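Local coordinates for protein tRNA (uracil(54)-C(5))-methyltransferase (Pyrococcus abyssi, PDB 2JJQ) that methylates carbon 5 of uridine 54 in tRNA, using S-adenosyl-L-methionine as the methyl donor and releasing S-adenosyl-L-homocysteine, at residues A[287-291]-A[292-296]; A[364-368]-A[369-373]. All blocks are in the same frame, centred on the assembly; numbering follows the deposited sequence.

Contact 1. Residues A[287-291]-A[292-296]; sequences ELVEG and EKILD
In the class I methyltransferase fold of the catalytic domain, Val289 and Ile294 meet across the turn that joins helix 275-288 to strand 293-297. This strand lies inside the mixed sheet, between strands 356-359 and 314-319. Val289 is the first residue to leave the helix, and the chain then swings round through Glu290, Gly291 and Glu292. Gly291 takes backbone angles suited to glycine, with a positive phi, and the chain turns there.

The apolar touch is single and light: Val289 CB lies 4.0 Å from Ile294 CD1. The rest of the valine stands slightly further off, with CG2 4.2 Å from the same Ile294 CD1. CG1 of Ile294 stands anti to its carbonyl carbon (chi1 -51°), and a second bend (chi2 -60°) brings CD1 back towards the turn. The end of the side chain thus reaches over to Val289, although the strand itself leads the backbone away. Phe313 and Thr356 touch both side chains, so the pair packs against the neighbouring strand and the loop before strand 314-319.

Polar groups of the turn are held from outside it. Asp355 OD2 accepts from the backbone N of both Glu292 and Lys293, Thr356 OG1 is hydrogen-bonded to Glu290 O, and Glu290 OE2 forms a salt bridge with Lys423 NZ. The methyl end of Ile294 also borders the polar backbone: its CD1 sits 4.1 Å from Glu290 O.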
loop_
_atom_site.group_PDB
_atom_site.type_symbol
_atom_site.label_atom_id
_atom_site.label_comp_id
_atom_site.label_asym_id
_atom_site.label_seq_id
_atom_site.Cartn_x
_atom_site.Cartn_y
_atom_site.Cartn_z
ATOM N N GLU A 287 -16.138 13.355 4.274
ATOM C CA GLU A 287 -16.789 14.494 3.621
ATOM C C GLU A 287 -17.881 14.071 2.620
ATOM O O GLU A 287 -18.870 14.797 2.400
ATOM C CB GLU A 287 -15.738 15.362 2.938
ATOM C CG GLU A 287 -14.984 16.126 4.000
ATOM C CD GLU A 287 -13.698 16.767 3.525
ATOM O OE1 GLU A 287 -13.367 16.697 2.309
ATOM O OE2 GLU A 287 -13.010 17.335 4.411
ATOM N N LEU A 288 -17.694 12.907 2.022
ATOM C CA LEU A 288 -18.565 12.415 0.957
ATOM C C LEU A 288 -19.772 11.651 1.460
ATOM O O LEU A 288 -20.801 11.614 0.776
ATOM C CB LEU A 288 -17.770 11.501 0.024
ATOM C CG LEU A 288 -16.696 12.266 -0.787
ATOM C CD1 LEU A 288 -15.964 11.267 -1.694
ATOM C CD2 LEU A 288 -17.214 13.436 -1.608
ATOM N N VAL A 289 -19.652 10.980 2.605
ATOM C CA VAL A 289 -20.806 10.199 3.085
ATOM C C VAL A 289 -21.983 11.149 3.425
ATOM O O VAL A 289 -21.784 12.328 3.668
ATOM C CB VAL A 289 -20.460 9.316 4.295
ATOM C CG1 VAL A 289 -19.212 8.416 3.975
ATOM C CG2 VAL A 289 -20.083 10.176 5.531
ATOM N N GLU A 290 -23.180 10.594 3.490
ATOM C CA GLU A 290 -24.388 11.345 3.848
ATOM C C GLU A 290 -25.212 10.564 4.862
ATOM O O GLU A 290 -25.254 9.342 4.849
ATOM C CB GLU A 290 -25.232 11.660 2.608
ATOM C CG GLU A 290 -24.562 12.679 1.676
ATOM C CD GLU A 290 -25.425 13.095 0.516
ATOM O OE1 GLU A 290 -26.634 12.805 0.516
ATOM O OE2 GLU A 290 -24.886 13.723 -0.414
ATOM N N GLY A 291 -25.921 11.298 5.723
ATOM C CA GLY A 291 -26.832 10.662 6.646
ATOM C C GLY A 291 -26.157 10.311 7.957
ATOM O O GLY A 291 -25.183 10.932 8.337
ATOM N N GLU A 292 -26.669 9.303 8.650
ATOM C CA GLU A 292 -26.119 8.958 9.956
ATOM C C GLU A 292 -25.626 7.513 10.010
ATOM O O GLU A 292 -24.600 7.198 10.675
ATOM C CB GLU A 292 -27.203 9.106 11.011
ATOM C CG GLU A 292 -26.660 8.923 12.382
ATOM C CD GLU A 292 -25.501 9.880 12.753
ATOM O OE1 GLU A 292 -25.328 10.971 12.141
ATOM O OE2 GLU A 292 -24.776 9.549 13.705
ATOM N N LYS A 293 -26.386 6.639 9.347
ATOM C CA LYS A 293 -26.109 5.160 9.334
ATOM C C LYS A 293 -25.155 4.764 8.211
ATOM O O LYS A 293 -25.503 4.867 7.047
ATOM C CB LYS A 293 -27.399 4.350 9.215
ATOM C CG LYS A 293 -28.290 4.490 10.441
ATOM C CD LYS A 293 -29.600 3.762 10.255
ATOM C CE LYS A 293 -30.294 3.685 11.604
ATOM N NZ LYS A 293 -31.648 3.039 11.564
ATOM N N ILE A 294 -23.950 4.319 8.564
ATOM C CA ILE A 294 -22.922 4.066 7.555
ATOM C C ILE A 294 -22.539 2.619 7.605
ATOM O O ILE A 294 -22.360 2.086 8.709
ATOM C CB ILE A 294 -21.631 4.868 7.867
ATOM C CG1 ILE A 294 -21.919 6.366 8.124
ATOM C CG2 ILE A 294 -20.567 4.746 6.746
ATOM C CD1 ILE A 294 -22.577 7.100 6.933
ATOM N N LEU A 295 -22.419 1.985 6.439
ATOM C CA LEU A 295 -21.756 0.656 6.370
ATOM C C LEU A 295 -20.339 0.812 5.814
ATOM O O LEU A 295 -20.174 1.380 4.735
ATOM C CB LEU A 295 -22.516 -0.306 5.461
ATOM C CG LEU A 295 -21.852 -1.633 5.080
ATOM C CD1 LEU A 295 -21.642 -2.469 6.321
ATOM C CD2 LEU A 295 -22.837 -2.337 4.148
ATOM N N ASP A 296 -19.343 0.315 6.555
ATOM C CA ASP A 296 -17.942 0.307 6.140
ATOM C C ASP A 296 -17.684 -1.142 5.642
ATOM O O ASP A 296 -17.231 -2.025 6.418
ATOM C CB ASP A 296 -17.019 0.702 7.314
ATOM C CG ASP A 296 -15.519 0.813 6.912
ATOM O OD1 ASP A 296 -15.244 0.849 5.672
ATOM O OD2 ASP A 296 -14.648 0.905 7.844
#

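Contact 2. Residues A[364-368]-A[369-373]; sequences AGLHP and RLVKR
The imidazole of His367 swings off the far side of CB from the backbone N (chi1 -164°), and chi2 of -73° turns ND1 to the start of helix 368-377. His367 is the N-cap residue. Its ND1 accepts from Arg369 N at 2.9 Å, with an N-H...N angle of 160°. The donor lies in the ring plane, at the ring edge. The Arg369 side chain points the same way as the imidazole. Its CG comes 3.6 Å from His367 CE1, so the aliphatic part of Arg369 runs alongside the ND1-CE1 side of the ring that caps the helix.

The backbone starts the first turn. His367 O accepts a hydrogen bond from Val371 N at 3.1 Å, and a weak, bent one from Leu370 N. Pro368 O accepts from Lys372 N at 2.9 Å. Pro368 has no N-H to offer, and as the first residue of the helix it needs none for the helical pattern.

Leu366, just before the cap, covers the buried side of this turn. Its CB meets Val371 CG1 at 3.8 Å, and its CD2 meets Leu370 CD2 at 4.0 Å. Tyr298, which binds S-adenosyl-L-methionine, touches both Leu366 and Leu370. Asp346, another residue of that site, receives a weak hydrogen bond from His367 N.

The cap thus sits beside the cofactor pocket, with the His367 side chain about 6 Å from the bound S-adenosyl-L-homocysteine at the nearest atoms. Because ND1 accepts the amide hydrogen of Arg369, it carries no proton in this arrangement. The imidazole is therefore probably neutral, with its hydrogen on NE2, and the positive charge of Arg369, whose NE is 5.3 Å from His367 NE2, would probably favour that state.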
loop_
_atom_site.group_PDB
_atom_site.type_symbol
_atom_site.label_atom_id
_atom_site.label_comp_id
_atom_site.label_asym_id
_atom_site.label_seq_id
_atom_site.Cartn_x
_atom_site.Cartn_y
_atom_site.Cartn_z
ATOM N N ALA A 364 -10.467 -8.244 -6.911
ATOM C CA ALA A 364 -11.578 -8.841 -7.667
ATOM C C ALA A 364 -12.744 -7.868 -7.875
ATOM O O ALA A 364 -13.631 -8.117 -8.723
ATOM C CB ALA A 364 -12.086 -10.097 -6.959
ATOM N N GLY A 365 -12.772 -6.794 -7.088
ATOM C CA GLY A 365 -13.872 -5.848 -7.166
ATOM C C GLY A 365 -15.059 -6.333 -6.363
ATOM O O GLY A 365 -14.950 -7.278 -5.598
ATOM N N LEU A 366 -16.212 -5.707 -6.547
ATOM C CA LEU A 366 -17.398 -6.039 -5.774
ATOM C C LEU A 366 -18.005 -7.371 -6.233
ATOM O O LEU A 366 -18.226 -7.557 -7.421
ATOM C CB LEU A 366 -18.468 -4.965 -6.002
ATOM C CG LEU A 366 -18.070 -3.521 -5.615
ATOM C CD1 LEU A 366 -19.258 -2.650 -5.925
ATOM C CD2 LEU A 366 -17.755 -3.473 -4.121
ATOM N N HIS A 367 -18.283 -8.288 -5.317
ATOM C CA HIS A 367 -19.009 -9.508 -5.712
ATOM C C HIS A 367 -20.315 -9.139 -6.428
ATOM O O HIS A 367 -21.052 -8.267 -5.967
ATOM C CB HIS A 367 -19.391 -10.327 -4.501
ATOM C CG HIS A 367 -19.792 -11.730 -4.843
ATOM N ND1 HIS A 367 -20.985 -12.034 -5.459
ATOM C CD2 HIS A 367 -19.147 -12.908 -4.672
ATOM C CE1 HIS A 367 -21.069 -13.340 -5.637
ATOM N NE2 HIS A 367 -19.955 -13.893 -5.192
ATOM N N PRO A 368 -20.626 -9.819 -7.557
ATOM C CA PRO A 368 -21.918 -9.596 -8.250
ATOM C C PRO A 368 -23.160 -9.603 -7.361
ATOM O O PRO A 368 -24.084 -8.796 -7.583
ATOM C CB PRO A 368 -21.946 -10.752 -9.273
ATOM C CG PRO A 368 -20.457 -10.870 -9.667
ATOM C CD PRO A 368 -19.751 -10.745 -8.310
ATOM N N ARG A 369 -23.207 -10.478 -6.368
ATOM C CA ARG A 369 -24.339 -10.524 -5.431
ATOM C C ARG A 369 -24.466 -9.241 -4.602
ATOM O O ARG A 369 -25.554 -8.799 -4.276
ATOM C CB ARG A 369 -24.258 -11.729 -4.484
ATOM C CG ARG A 369 -24.660 -13.040 -5.166
ATOM C CD ARG A 369 -24.493 -14.284 -4.293
ATOM N NE ARG A 369 -25.021 -15.450 -5.005
ATOM C CZ ARG A 369 -24.781 -16.716 -4.663
ATOM N NH1 ARG A 369 -23.999 -16.990 -3.613
ATOM N NH2 ARG A 369 -25.322 -17.712 -5.376
ATOM N N LEU A 370 -23.334 -8.668 -4.232
ATOM C CA LEU A 370 -23.338 -7.407 -3.488
ATOM C C LEU A 370 -23.839 -6.303 -4.429
ATOM O O LEU A 370 -24.625 -5.450 -4.015
ATOM C CB LEU A 370 -21.908 -7.094 -3.006
ATOM C CG LEU A 370 -21.769 -5.719 -2.346
ATOM C CD1 LEU A 370 -22.769 -5.507 -1.192
ATOM C CD2 LEU A 370 -20.289 -5.563 -1.841
ATOM N N VAL A 371 -23.376 -6.283 -5.690
ATOM C CA VAL A 371 -23.937 -5.292 -6.623
ATOM C C VAL A 371 -25.457 -5.398 -6.823
ATOM O O VAL A 371 -26.172 -4.381 -6.802
ATOM C CB VAL A 371 -23.101 -4.975 -7.937
ATOM C CG1 VAL A 371 -21.662 -5.595 -8.016
ATOM C CG2 VAL A 371 -23.932 -4.751 -9.221
ATOM N N LYS A 372 -25.946 -6.630 -6.930
ATOM C CA LYS A 372 -27.413 -6.833 -6.965
ATOM C C LYS A 372 -28.123 -6.260 -5.740
ATOM O O LYS A 372 -29.180 -5.586 -5.844
ATOM C CB LYS A 372 -27.738 -8.321 -7.082
ATOM C CG LYS A 372 -27.253 -8.934 -8.409
ATOM C CD LYS A 372 -27.857 -10.296 -8.670
ATOM C CE LYS A 372 -27.376 -10.884 -10.006
ATOM N NZ LYS A 372 -28.191 -12.109 -10.358
ATOM N N ARG A 373 -27.542 -6.519 -4.562
ATOM C CA ARG A 373 -28.135 -6.086 -3.310
ATOM C C ARG A 373 -28.142 -4.563 -3.221
ATOM O O ARG A 373 -29.136 -3.963 -2.808
ATOM C CB ARG A 373 -27.401 -6.700 -2.134
ATOM C CG ARG A 373 -27.734 -8.166 -1.929
ATOM C CD ARG A 373 -26.966 -8.722 -0.747
ATOM N NE ARG A 373 -27.559 -10.002 -0.421
ATOM C CZ ARG A 373 -26.915 -11.155 -0.520
ATOM N NH1 ARG A 373 -25.637 -11.164 -0.894
ATOM N NH2 ARG A 373 -27.546 -12.293 -0.221
#

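Both contacts are local turns at the ends of helices in the catalytic domain. Contact 1 leads out of a helix into a strand, whereas contact 2 leads from a loop into a helix. Both adjoin strand 356-359: contact 1 packs on its Thr356, and contact 2 lies in the loop and helix that follow it. They do not touch. Each is partly buried, with apolar side chains inside and charged ones outside. Contact 1 is linked across the turn by apolar packing, and its polar groups are served by neighbouring strands and loops. Contact 2 supplies its own backbone bonds and a histidine cap. It adjoins the cofactor site, while Ile294 of contact 1 stays about 11 Å from the ligand.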